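Local coordinates for protein NAD(P)H-FMN oxidoreductase (PDB 5LVA) that binds FMN and probably acts as an NAD(P)H-dependent flavin oxidoreductase built on a flavodoxin-like fold, at residues 6-10 with 72-78; 17-21 with 146-152; 45-51 with 78-84. All coordinates share one frame; numbering follows the deposited sequence.

Contact 1: residues 6-10 with 72-78; sequences LAFHP and PPLLKKW. With FMN (flavin mononucleotide), chain C.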
# COMPACT_ATOMS: atom_id res chain seq x y z
N LEU A 6 -3.68 0.32 4.77
CA LEU A 6 -2.81 1.28 5.41
C LEU A 6 -2.37 2.35 4.42
O LEU A 6 -1.55 2.08 3.57
CB LEU A 6 -1.61 0.57 6.02
CG LEU A 6 -1.98 -0.65 6.87
CD1 LEU A 6 -0.75 -1.37 7.37
CD2 LEU A 6 -2.81 -0.20 8.04
N ALA A 7 -2.93 3.55 4.53
CA ALA A 7 -2.61 4.62 3.59
C ALA A 7 -1.50 5.49 4.13
O ALA A 7 -1.55 5.94 5.26
CB ALA A 7 -3.82 5.44 3.28
N PHE A 8 -0.47 5.71 3.31
CA PHE A 8 0.67 6.51 3.71
C PHE A 8 0.86 7.71 2.79
O PHE A 8 1.55 7.63 1.77
CB PHE A 8 1.95 5.68 3.73
CG PHE A 8 1.97 4.60 4.78
CD1 PHE A 8 1.39 3.36 4.53
CD2 PHE A 8 2.63 4.79 5.98
CE1 PHE A 8 1.43 2.36 5.47
CE2 PHE A 8 2.67 3.78 6.92
CZ PHE A 8 2.07 2.56 6.67
N HIS A 9 0.25 8.82 3.16
CA HIS A 9 0.37 10.06 2.44
C HIS A 9 0.54 11.18 3.45
O HIS A 9 -0.23 11.29 4.39
CB HIS A 9 -0.85 10.28 1.56
CG HIS A 9 -0.68 11.39 0.58
ND1 HIS A 9 -0.36 12.68 0.97
CD2 HIS A 9 -0.79 11.42 -0.76
CE1 HIS A 9 -0.28 13.45 -0.10
NE2 HIS A 9 -0.54 12.71 -1.17
N PRO A 10 1.57 12.01 3.27
CA PRO A 10 1.90 13.04 4.27
C PRO A 10 0.76 14.01 4.53
O PRO A 10 0.65 14.54 5.64
CB PRO A 10 3.08 13.75 3.64
CG PRO A 10 3.75 12.66 2.81
CD PRO A 10 2.61 11.89 2.24
N PRO A 72 6.58 6.95 0.88
CA PRO A 72 6.92 7.97 1.88
C PRO A 72 7.64 7.36 3.07
O PRO A 72 7.46 6.18 3.32
CB PRO A 72 5.57 8.52 2.28
CG PRO A 72 4.72 8.32 1.10
CD PRO A 72 5.17 7.03 0.48
N PRO A 73 8.42 8.15 3.81
CA PRO A 73 9.25 7.52 4.84
C PRO A 73 8.51 6.90 6.02
O PRO A 73 9.09 6.09 6.73
CB PRO A 73 10.17 8.66 5.31
CG PRO A 73 9.70 9.87 4.67
CD PRO A 73 8.82 9.54 3.55
N LEU A 74 7.25 7.23 6.24
CA LEU A 74 6.54 6.68 7.40
C LEU A 74 6.27 5.19 7.22
O LEU A 74 6.23 4.43 8.19
CB LEU A 74 5.24 7.43 7.65
CG LEU A 74 4.46 6.95 8.87
CD1 LEU A 74 5.33 6.96 10.11
CD2 LEU A 74 3.20 7.74 9.07
N LEU A 75 6.10 4.76 5.98
CA LEU A 75 5.95 3.34 5.70
C LEU A 75 7.24 2.58 5.98
O LEU A 75 7.20 1.52 6.60
CB LEU A 75 5.51 3.12 4.26
CG LEU A 75 5.49 1.66 3.78
CD1 LEU A 75 4.75 0.75 4.74
CD2 LEU A 75 4.88 1.56 2.40
N LYS A 76 8.37 3.14 5.57
CA LYS A 76 9.66 2.52 5.87
C LYS A 76 9.87 2.35 7.37
O LYS A 76 10.32 1.30 7.83
CB LYS A 76 10.81 3.35 5.29
CG LYS A 76 12.12 2.58 5.27
CD LYS A 76 11.89 1.23 4.62
CE LYS A 76 12.98 0.25 4.91
NZ LYS A 76 13.08 -0.23 6.30
N LYS A 77 9.55 3.40 8.13
CA LYS A 77 9.57 3.36 9.58
C LYS A 77 8.57 2.36 10.15
O LYS A 77 8.86 1.67 11.13
CB LYS A 77 9.29 4.75 10.15
CG LYS A 77 9.47 4.86 11.63
CD LYS A 77 9.25 6.28 12.07
CE LYS A 77 10.42 7.15 11.70
NZ LYS A 77 10.23 8.52 12.24
N TRP A 78 7.41 2.27 9.53
CA TRP A 78 6.42 1.28 9.91
C TRP A 78 6.95 -0.15 9.78
O TRP A 78 6.78 -0.95 10.69
CB TRP A 78 5.16 1.43 9.06
CG TRP A 78 3.99 0.65 9.54
CD1 TRP A 78 2.97 1.10 10.31
CD2 TRP A 78 3.71 -0.73 9.27
NE1 TRP A 78 2.08 0.09 10.55
CE2 TRP A 78 2.51 -1.04 9.92
CE3 TRP A 78 4.36 -1.73 8.54
CZ2 TRP A 78 1.94 -2.31 9.86
CZ3 TRP A 78 3.80 -2.99 8.49
CH2 TRP A 78 2.60 -3.27 9.14
N1 FMN C . 6.23 9.95 -9.65
C2 FMN C . 6.83 8.91 -10.33
O2 FMN C . 6.30 8.41 -11.32
N3 FMN C . 8.04 8.41 -9.91
C4 FMN C . 8.67 8.94 -8.82
O4 FMN C . 9.74 8.45 -8.47
C4A FMN C . 8.06 9.99 -8.13
N5 FMN C . 8.67 10.54 -7.02
C5A FMN C . 8.08 11.57 -6.34
C6 FMN C . 8.71 12.10 -5.22
C7 FMN C . 8.15 13.13 -4.50
C7M FMN C . 8.87 13.67 -3.30
C8 FMN C . 6.92 13.64 -4.91
C8M FMN C . 6.26 14.76 -4.16
C9 FMN C . 6.29 13.12 -6.03
C9A FMN C . 6.85 12.07 -6.74
N10 FMN C . 6.23 11.54 -7.86
C10 FMN C . 6.84 10.49 -8.55
C1' FMN C . 4.88 12.04 -8.30
C2' FMN C . 3.90 11.24 -7.40
O2' FMN C . 4.03 9.84 -7.59
C3' FMN C . 2.43 11.69 -7.45
O3' FMN C . 2.42 12.99 -6.94
C4' FMN C . 1.54 10.76 -6.60
O4' FMN C . 1.71 9.45 -7.06
C5' FMN C . 0.03 10.94 -6.59
O5' FMN C . -0.31 12.04 -5.79
P FMN C . -1.50 12.17 -4.72
O1P FMN C . -0.83 12.87 -3.59
O2P FMN C . -2.60 12.98 -5.33
O3P FMN C . -2.08 10.92 -4.17

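Contact 2: residues 17-21 with 146-152; sequences VNRAF and YVFYQAG. With FMN (flavin mononucleotide), chain C.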
# COMPACT_ATOMS: atom_id res chain seq x y z
N VAL A 17 -5.07 12.15 -5.84
CA VAL A 17 -5.32 10.79 -6.32
C VAL A 17 -5.64 9.81 -5.20
O VAL A 17 -6.66 9.12 -5.24
CB VAL A 17 -4.11 10.24 -7.09
CG1 VAL A 17 -4.39 8.81 -7.56
CG2 VAL A 17 -3.77 11.14 -8.25
N ASN A 18 -4.77 9.74 -4.21
CA ASN A 18 -4.95 8.80 -3.12
C ASN A 18 -6.19 9.10 -2.31
O ASN A 18 -6.86 8.19 -1.83
CB ASN A 18 -3.72 8.80 -2.23
CG ASN A 18 -2.63 7.92 -2.79
OD1 ASN A 18 -2.65 6.71 -2.62
ND2 ASN A 18 -1.69 8.52 -3.50
N ARG A 19 -6.50 10.39 -2.19
CA ARG A 19 -7.72 10.83 -1.55
C ARG A 19 -8.96 10.26 -2.26
O ARG A 19 -9.85 9.70 -1.63
CB ARG A 19 -7.76 12.36 -1.53
CG ARG A 19 -8.97 12.95 -0.87
CD ARG A 19 -9.16 12.39 0.51
NE ARG A 19 -9.90 13.32 1.36
CZ ARG A 19 -10.10 13.13 2.66
NH1 ARG A 19 -9.62 12.05 3.26
NH2 ARG A 19 -10.79 14.04 3.36
N ALA A 20 -8.97 10.38 -3.58
CA ALA A 20 -10.06 9.85 -4.38
C ALA A 20 -10.19 8.33 -4.26
O ALA A 20 -11.29 7.78 -4.26
CB ALA A 20 -9.87 10.22 -5.83
N PHE A 21 -9.05 7.66 -4.18
CA PHE A 21 -9.04 6.21 -4.07
C PHE A 21 -9.58 5.80 -2.71
O PHE A 21 -10.44 4.93 -2.61
CB PHE A 21 -7.63 5.65 -4.27
CG PHE A 21 -7.15 5.70 -5.68
CD1 PHE A 21 -7.92 6.25 -6.68
CD2 PHE A 21 -5.93 5.15 -6.02
CE1 PHE A 21 -7.48 6.29 -7.98
CE2 PHE A 21 -5.48 5.18 -7.32
CZ PHE A 21 -6.25 5.75 -8.30
N TYR A 146 -1.82 -2.68 -7.25
CA TYR A 146 -2.61 -1.73 -8.01
C TYR A 146 -1.75 -0.52 -8.31
O TYR A 146 -1.19 0.08 -7.42
CB TYR A 146 -3.88 -1.30 -7.29
CG TYR A 146 -4.67 -0.37 -8.18
CD1 TYR A 146 -5.33 -0.85 -9.30
CD2 TYR A 146 -4.68 1.00 -7.96
CE1 TYR A 146 -6.01 -0.02 -10.14
CE2 TYR A 146 -5.36 1.84 -8.80
CZ TYR A 146 -6.02 1.33 -9.88
OH TYR A 146 -6.69 2.17 -10.72
N VAL A 147 -1.66 -0.18 -9.58
CA VAL A 147 -0.81 0.91 -9.99
C VAL A 147 -1.59 1.91 -10.82
O VAL A 147 -2.30 1.53 -11.73
CB VAL A 147 0.38 0.40 -10.82
CG1 VAL A 147 1.41 1.49 -10.98
CG2 VAL A 147 1.00 -0.80 -10.15
N PHE A 148 -1.45 3.18 -10.49
CA PHE A 148 -2.10 4.21 -11.27
C PHE A 148 -1.05 5.19 -11.74
O PHE A 148 -0.32 5.76 -10.94
CB PHE A 148 -3.19 4.92 -10.47
CG PHE A 148 -4.05 5.84 -11.29
CD1 PHE A 148 -5.04 5.33 -12.09
CD2 PHE A 148 -3.86 7.20 -11.26
CE1 PHE A 148 -5.83 6.17 -12.84
CE2 PHE A 148 -4.65 8.03 -12.01
CZ PHE A 148 -5.64 7.50 -12.80
N TYR A 149 -0.99 5.35 -13.06
CA TYR A 149 0.02 6.17 -13.69
C TYR A 149 -0.55 7.53 -14.07
O TYR A 149 -1.76 7.70 -14.07
CB TYR A 149 0.57 5.47 -14.94
CG TYR A 149 1.26 4.14 -14.69
CD1 TYR A 149 2.60 4.09 -14.34
CD2 TYR A 149 0.58 2.94 -14.84
CE1 TYR A 149 3.23 2.90 -14.12
CE2 TYR A 149 1.20 1.75 -14.62
CZ TYR A 149 2.53 1.73 -14.27
OH TYR A 149 3.18 0.54 -14.06
N GLN A 150 0.32 8.47 -14.41
CA GLN A 150 -0.11 9.80 -14.83
C GLN A 150 -0.88 10.49 -13.71
O GLN A 150 -1.75 11.32 -13.96
CB GLN A 150 -0.96 9.72 -16.09
CG GLN A 150 -0.21 9.60 -17.39
CD GLN A 150 0.19 10.93 -17.94
OE1 GLN A 150 1.38 11.25 -18.04
NE2 GLN A 150 -0.79 11.73 -18.30
N ALA A 151 -0.56 10.13 -12.48
CA ALA A 151 -1.27 10.60 -11.31
C ALA A 151 -1.15 12.12 -11.13
O ALA A 151 -0.06 12.67 -11.09
CB ALA A 151 -0.75 9.88 -10.08
N GLY A 152 -2.30 12.79 -11.05
CA GLY A 152 -2.33 14.24 -10.97
C GLY A 152 -2.62 14.96 -12.27
O GLY A 152 -3.19 16.04 -12.26
N1 FMN C . 6.23 9.95 -9.65
C2 FMN C . 6.83 8.91 -10.33
O2 FMN C . 6.30 8.41 -11.32
N3 FMN C . 8.04 8.41 -9.91
C4 FMN C . 8.67 8.94 -8.82
O4 FMN C . 9.74 8.45 -8.47
C4A FMN C . 8.06 9.99 -8.13
N5 FMN C . 8.67 10.54 -7.02
C5A FMN C . 8.08 11.57 -6.34
C6 FMN C . 8.71 12.10 -5.22
C7 FMN C . 8.15 13.13 -4.50
C7M FMN C . 8.87 13.67 -3.30
C8 FMN C . 6.92 13.64 -4.91
C8M FMN C . 6.26 14.76 -4.16
C9 FMN C . 6.29 13.12 -6.03
C9A FMN C . 6.85 12.07 -6.74
N10 FMN C . 6.23 11.54 -7.86
C10 FMN C . 6.84 10.49 -8.55
C1' FMN C . 4.88 12.04 -8.30
C2' FMN C . 3.90 11.24 -7.40
O2' FMN C . 4.03 9.84 -7.59
C3' FMN C . 2.43 11.69 -7.45
O3' FMN C . 2.42 12.99 -6.94
C4' FMN C . 1.54 10.76 -6.60
O4' FMN C . 1.71 9.45 -7.06
C5' FMN C . 0.03 10.94 -6.59
O5' FMN C . -0.31 12.04 -5.79
P FMN C . -1.50 12.17 -4.72
O1P FMN C . -0.83 12.87 -3.59
O2P FMN C . -2.60 12.98 -5.33
O3P FMN C . -2.08 10.92 -4.17

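Contact 3: residues 45-51 with 78-84; sequences IDVEKEQ and WLDHVLL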
# COMPACT_ATOMS: atom_id res chain seq x y z
N ILE A 45 4.95 5.56 16.38
CA ILE A 45 4.02 4.50 16.02
C ILE A 45 3.70 3.61 17.21
O ILE A 45 4.58 3.24 17.97
CB ILE A 45 4.58 3.67 14.85
CG1 ILE A 45 4.73 4.56 13.61
CG2 ILE A 45 3.68 2.48 14.52
CD1 ILE A 45 5.20 3.84 12.38
N ASP A 46 2.43 3.29 17.37
CA ASP A 46 1.99 2.35 18.39
C ASP A 46 2.15 0.94 17.83
O ASP A 46 1.28 0.43 17.12
CB ASP A 46 0.54 2.66 18.77
CG ASP A 46 0.07 1.92 20.01
OD1 ASP A 46 0.44 0.74 20.20
OD2 ASP A 46 -0.70 2.52 20.79
N VAL A 47 3.28 0.31 18.13
CA VAL A 47 3.64 -0.94 17.50
C VAL A 47 2.61 -2.03 17.76
O VAL A 47 2.15 -2.70 16.83
CB VAL A 47 5.04 -1.40 17.97
CG1 VAL A 47 5.34 -2.80 17.48
CG2 VAL A 47 6.09 -0.42 17.47
N GLU A 48 2.21 -2.17 19.01
CA GLU A 48 1.27 -3.22 19.39
C GLU A 48 -0.07 -3.03 18.71
O GLU A 48 -0.69 -3.99 18.29
CB GLU A 48 1.09 -3.25 20.92
CG GLU A 48 0.22 -4.38 21.40
CD GLU A 48 0.14 -4.46 22.89
OE1 GLU A 48 0.37 -3.44 23.56
OE2 GLU A 48 -0.18 -5.55 23.42
N LYS A 49 -0.50 -1.78 18.60
CA LYS A 49 -1.74 -1.45 17.93
C LYS A 49 -1.72 -1.90 16.47
O LYS A 49 -2.65 -2.54 16.00
CB LYS A 49 -2.00 0.06 17.99
CG LYS A 49 -3.32 0.49 17.36
CD LYS A 49 -3.44 2.00 17.28
CE LYS A 49 -4.62 2.40 16.41
NZ LYS A 49 -4.64 3.87 16.12
N GLU A 50 -0.63 -1.57 15.79
CA GLU A 50 -0.44 -1.94 14.39
C GLU A 50 -0.40 -3.46 14.23
O GLU A 50 -1.11 -4.00 13.39
CB GLU A 50 0.84 -1.33 13.85
CG GLU A 50 0.93 0.15 14.01
CD GLU A 50 -0.18 0.88 13.32
OE1 GLU A 50 -0.52 0.52 12.18
OE2 GLU A 50 -0.74 1.80 13.93
N GLN A 51 0.42 -4.12 15.02
CA GLN A 51 0.47 -5.57 15.03
C GLN A 51 -0.91 -6.19 15.20
O GLN A 51 -1.27 -7.08 14.45
CB GLN A 51 1.40 -6.08 16.13
CG GLN A 51 2.86 -6.01 15.76
CD GLN A 51 3.76 -6.50 16.87
OE1 GLN A 51 3.29 -6.87 17.94
NE2 GLN A 51 5.05 -6.48 16.62
N TRP A 78 7.41 2.27 9.53
CA TRP A 78 6.42 1.28 9.91
C TRP A 78 6.95 -0.15 9.78
O TRP A 78 6.78 -0.95 10.69
CB TRP A 78 5.16 1.43 9.06
CG TRP A 78 3.99 0.65 9.54
CD1 TRP A 78 2.97 1.10 10.31
CD2 TRP A 78 3.71 -0.73 9.27
NE1 TRP A 78 2.08 0.09 10.55
CE2 TRP A 78 2.51 -1.04 9.92
CE3 TRP A 78 4.36 -1.73 8.54
CZ2 TRP A 78 1.94 -2.31 9.86
CZ3 TRP A 78 3.80 -2.99 8.49
CH2 TRP A 78 2.60 -3.27 9.14
N LEU A 79 7.57 -0.46 8.65
CA LEU A 79 8.14 -1.79 8.45
C LEU A 79 9.18 -2.07 9.52
O LEU A 79 9.14 -3.10 10.18
CB LEU A 79 8.77 -1.91 7.06
CG LEU A 79 7.83 -1.69 5.88
CD1 LEU A 79 8.60 -1.57 4.59
CD2 LEU A 79 6.78 -2.79 5.77
N ASP A 80 10.10 -1.14 9.69
CA ASP A 80 11.20 -1.30 10.63
C ASP A 80 10.71 -1.54 12.04
O ASP A 80 11.25 -2.39 12.75
CB ASP A 80 12.10 -0.07 10.61
CG ASP A 80 12.92 0.03 9.35
OD1 ASP A 80 12.83 -0.89 8.52
OD2 ASP A 80 13.65 1.03 9.19
N HIS A 81 9.70 -0.78 12.44
CA HIS A 81 9.28 -0.76 13.83
C HIS A 81 8.23 -1.80 14.17
O HIS A 81 8.18 -2.28 15.30
CB HIS A 81 8.77 0.62 14.20
CG HIS A 81 9.84 1.66 14.27
ND1 HIS A 81 9.69 2.83 14.97
CD2 HIS A 81 11.07 1.70 13.72
CE1 HIS A 81 10.79 3.55 14.85
NE2 HIS A 81 11.64 2.89 14.10
N VAL A 82 7.41 -2.16 13.19
CA VAL A 82 6.31 -3.08 13.45
C VAL A 82 6.68 -4.55 13.21
O VAL A 82 6.32 -5.42 14.01
CB VAL A 82 5.07 -2.71 12.61
CG1 VAL A 82 3.95 -3.70 12.82
CG2 VAL A 82 4.60 -1.30 12.97
N LEU A 83 7.40 -4.83 12.13
CA LEU A 83 7.75 -6.22 11.77
C LEU A 83 8.90 -6.79 12.60
O LEU A 83 10.04 -6.83 12.15
CB LEU A 83 8.08 -6.30 10.29
CG LEU A 83 7.00 -5.78 9.34
CD1 LEU A 83 7.55 -5.71 7.95
CD2 LEU A 83 5.78 -6.66 9.37
N LEU A 84 8.59 -7.27 13.79
CA LEU A 84 9.63 -7.63 14.75
C LEU A 84 9.85 -9.13 14.92
O LEU A 84 8.97 -9.94 14.62
CB LEU A 84 9.32 -7.01 16.11
CG LEU A 84 9.25 -5.49 16.13
CD1 LEU A 84 8.88 -5.01 17.52
CD2 LEU A 84 10.55 -4.88 15.72
O HOH W 1 7.46 2.73 16.98
O HOH W 2 7.93 4.38 15.58

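Contact 1: residues 6-10 with 72-78
Pro72, in the loop leading to helix 73-82, meets the first segment. Its CG packs against the carbonyl oxygen of Phe8, and the same CG lies 4.3 Å from Pro10 CD. In the first turn of the helix, Leu74 brings its CG to within 4.0 Å of Phe8 CD2. Leu75 takes one face of the Phe8 ring. Its CB sits 3.8 Å from the ring centroid and only 13° off the normal, a CH-pi contact over the centre. CG of Leu75 is turned anti to the backbone N (chi1 172°), which carries CD1 along the same ring to CE1 and CZ, 3.8 Å from the latter. Trp78 closes the row. The edge of Phe8 points at the face of the indole in an offset edge-to-face pair, with CZ 3.9 Å from Trp78 CG and the planes at 79°. Farther out on the indole, Trp78 CZ2 touches Leu6 CD1 at 3.8 Å. The polar end of Trp78, NE1, is bonded to Glu50. The next side chain after Phe8, His9, points away from helix 73-82, and its NE2 hydrogen-bonds to O1P of the FMN phosphate. No hydrogen bond joins the two segments. The end of strand 3-7 and the loop after it are therefore held to helix 73-82 by apolar packing, mostly around Phe8, while the neighbouring histidine serves the cofactor.

Contact 2: residues 17-21 with 146-152
The phosphate-binding start of helix 17-23 in this flavodoxin-like fold meets the edge strand 141-148 and the loop that follows it, through Val17 and Phe21 against Tyr146, Phe148 and Ala151. Phe21, Tyr146 and Phe148 form an aromatic cluster. Phe21 turns its ring edge, at CZ, to the face of Phe148, a T-shaped pair with CZ 3.7 Å from Phe148 CG and the planes at 85°. Tyr146 in turn gives its edge to the face of Phe21, offset, with planes at 69° and the two CE2 atoms of Phe21 and Tyr146 3.7 Å apart. CG anti to the carbonyl carbon (chi1 -73°) directs the Phe21 ring at the strand, between Tyr146 and Phe148. With a leucine here the ring is gone, and Tyr146 and Phe148 would probably lose their shared aromatic partner, with a gap between them. Helix 156-171 covers the cluster, and its Tyr166 stacks on Phe21. One turn earlier, Val17 N donates to FMN O2P at 2.7 Å. Asn18 grips O3P twice, with its backbone N and with ND2, while Gln63 holds its OD1. Ala151 CB lies between Val17 and the cofactor, 3.7 Å from both Val17 CG2 and FMN C5'.

Contact 3: residues 45-51 with 78-84
The indole of Trp78 is covered by Val82 CG2 from its own helix, 3.6 Å above the plane and toward the rim, on the face opposite the one that meets Phe8. At its edge, in the ring plane, lies OE1 of Glu50. NE1 donates to that oxygen at 3.1 Å in a nearly straight bond. The carboxylate stands almost upright to the indole, at 81°, and OE1 is met from above the carboxylate plane. The bend of Glu50 at chi2 (-59°) turns the carboxylate toward NE1, while CG lies 3.6 Å from Trp78 NE1. OE1 also forms a salt bridge with Arg34, and OE2 bonds to Tyr40 OH. The buried carboxylate thus has three partners, and Arg34 probably steadies its negative charge.

The second flat group is the amide of Gln51. The extended Gln51 chain runs antiparallel alongside Val82, with its CG against Val82 CG1. Its NE2 donates in the amide plane to Val82 O at 3.1 Å, a carbonyl in the last turn of helix 73-82. Ile45, Val47 and Val82 supply the apolar part. Ile45 CD1 rests 3.8 Å from Trp78 CA, and Ile45 CG2 is 4.2 Å from Val82 CG2. Val47 straddles the carbonyl of His81 with both methyls, and its CG1 is 4.2 Å from Leu84 CD1. Toward the surface a water links Ile45 O to His81 ND1. Asp46 is the N-cap of helix 47-56, its OD1 accepting from Lys49 N.

The segments of helices 47-56 and 73-82 cross nearly at right angles (99°). Short helix 36-39 adds Leu36 against Glu50 and Trp78, and Phe62 of strand 59-65 gives Trp78 an edge-to-face partner from the sheet.

How the contacts relate
Contacts 1 and 2 are buried and both touch FMN. Contact 3 is partly buried and lies away from the cofactor. Contact 1 sets strand 3-7 against helix 73-82, and contact 2 sets helix 17-23, next in the chain after that strand, against the edge strand 141-148. Their centres are 16 Å apart, and His9 packs on Asn18 between them. Contacts 1 and 3 share helix 73-82 and Trp78, whose faces and edge serve different partners. Contacts 2 and 3 lie on opposite sides of the chain's centre. Between their segments contacts 1 and 2 are apolar and aromatic, with polar bonds going to the FMN phosphate; in contact 3 hydrogen bonds and a water join the segments.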